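Local structure of uncharacterized protein (Parabacteroides merdae ATCC 43184, 5BMT) at residues S190-K193 with G194-S197. The protein is of unknown function, a Bacteroidales protein that probably joins an OB-type domain to an immunoglobulin-like beta fold. Residues are numbered along the deposited sequence; the frame is centred on the assembly and turned at random. Where two conformers were deposited one is given.
Sequences SMLK and GKES. With SO4 (sulfate ion), chain D.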
# COMPACT_ATOMS: atom_id res chain seq x y z
N SER A 190 0.50 -12.10 9.35
CA SER A 190 0.61 -13.29 10.19
C SER A 190 0.25 -12.96 11.63
O SER A 190 -0.47 -13.75 12.26
CB SER A 190 2.01 -13.88 10.12
OG SER A 190 2.29 -14.27 8.79
N MSE A 191 0.71 -11.79 12.14
CA MSE A 191 0.43 -11.44 13.51
C MSE A 191 -1.06 -11.15 13.72
O MSE A 191 -1.63 -11.68 14.68
CB MSE A 191 1.28 -10.25 13.94
CG MSE A 191 1.11 -9.90 15.41
SE MSE A 191 2.14 -8.33 15.86
CE MSE A 191 1.15 -7.10 14.89
N LEU A 192 -1.66 -10.31 12.87
CA LEU A 192 -3.08 -9.97 13.06
C LEU A 192 -3.98 -11.15 12.73
O LEU A 192 -5.03 -11.27 13.38
CB LEU A 192 -3.48 -8.72 12.28
CG LEU A 192 -2.67 -7.46 12.66
CD1 LEU A 192 -3.15 -6.23 11.89
CD2 LEU A 192 -2.77 -7.17 14.16
N LYS A 193 -3.59 -12.04 11.81
CA LYS A 193 -4.39 -13.24 11.55
C LYS A 193 -4.44 -14.10 12.82
O LYS A 193 -5.51 -14.63 13.15
CB LYS A 193 -3.82 -14.04 10.38
CG LYS A 193 -4.45 -15.43 10.20
CD LYS A 193 -3.86 -16.13 9.01
CE LYS A 193 -4.32 -17.57 8.92
NZ LYS A 193 -3.47 -18.35 7.98
N GLY A 194 -3.30 -14.24 13.49
CA GLY A 194 -3.22 -15.04 14.71
C GLY A 194 -4.11 -14.47 15.80
O GLY A 194 -4.89 -15.22 16.40
N LYS A 195 -4.05 -13.14 16.02
CA LYS A 195 -4.85 -12.47 17.05
C LYS A 195 -6.35 -12.49 16.72
O LYS A 195 -7.17 -12.80 17.58
CB LYS A 195 -4.41 -11.00 17.23
CG LYS A 195 -3.00 -10.82 17.79
CD LYS A 195 -2.61 -9.35 17.85
CE LYS A 195 -1.19 -9.12 18.33
NZ LYS A 195 -1.08 -9.16 19.81
N GLU A 196 -6.71 -12.16 15.47
CA GLU A 196 -8.12 -12.07 15.11
C GLU A 196 -8.78 -13.45 14.93
O GLU A 196 -9.95 -13.58 15.32
CB GLU A 196 -8.33 -11.17 13.90
CG GLU A 196 -8.07 -9.70 14.24
CD GLU A 196 -8.78 -9.26 15.51
OE1 GLU A 196 -10.03 -9.28 15.52
OE2 GLU A 196 -8.10 -9.04 16.54
N SER A 197 -8.05 -14.47 14.43
CA SER A 197 -8.67 -15.81 14.34
C SER A 197 -8.93 -16.36 15.76
O SER A 197 -9.99 -16.96 16.01
CB SER A 197 -7.79 -16.77 13.53
OG SER A 197 -6.57 -17.01 14.20
S SO4 D . 0.59 -16.98 7.46
O1 SO4 D . 1.27 -15.92 6.71
O2 SO4 D . -0.57 -17.45 6.69
O3 SO4 D . 1.52 -18.08 7.69
O4 SO4 D . 0.13 -16.46 8.75
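S197 folds its hydroxyl back onto the carbonyl of K193, one turn earlier in the alpha-helix 186-198, which packs on strands 153-167 and 203-214 of an immunoglobulin-like fold. A chi1 of 66° sets OG between the backbone N and the carbonyl carbon, and serine is short enough to bond there. Four successive i to i+4 backbone bonds run through this piece, from G194 N to S190 O at 3.1 Å through to S197 N on K193 O. On one flank M191, a selenomethionine, and K195 lie side by side and point the same way. In the M191 conformer given, its CG meets CE of K195 at 3.8 Å; the lysine runs extended from CG to CE, then chi4 of -82° turns NZ aside to a weak bond with S143 O. L192, a branched hydrocarbon, packs on Y157 and V204. E196 is buried too, but OE1 forms a salt bridge with R155 and OE2 a hydrogen bond with Y157 OH, which probably offsets the cost of burying a carboxylate. K193 extends fully from CG, carrying NZ to a salt bridge with E236 and a weak bond to a sulfate probably left from crystallisation. At K193 O, the S197 OG bond of 2.8 Å and the S197 N bond arrive from opposite faces of the carbonyl plane.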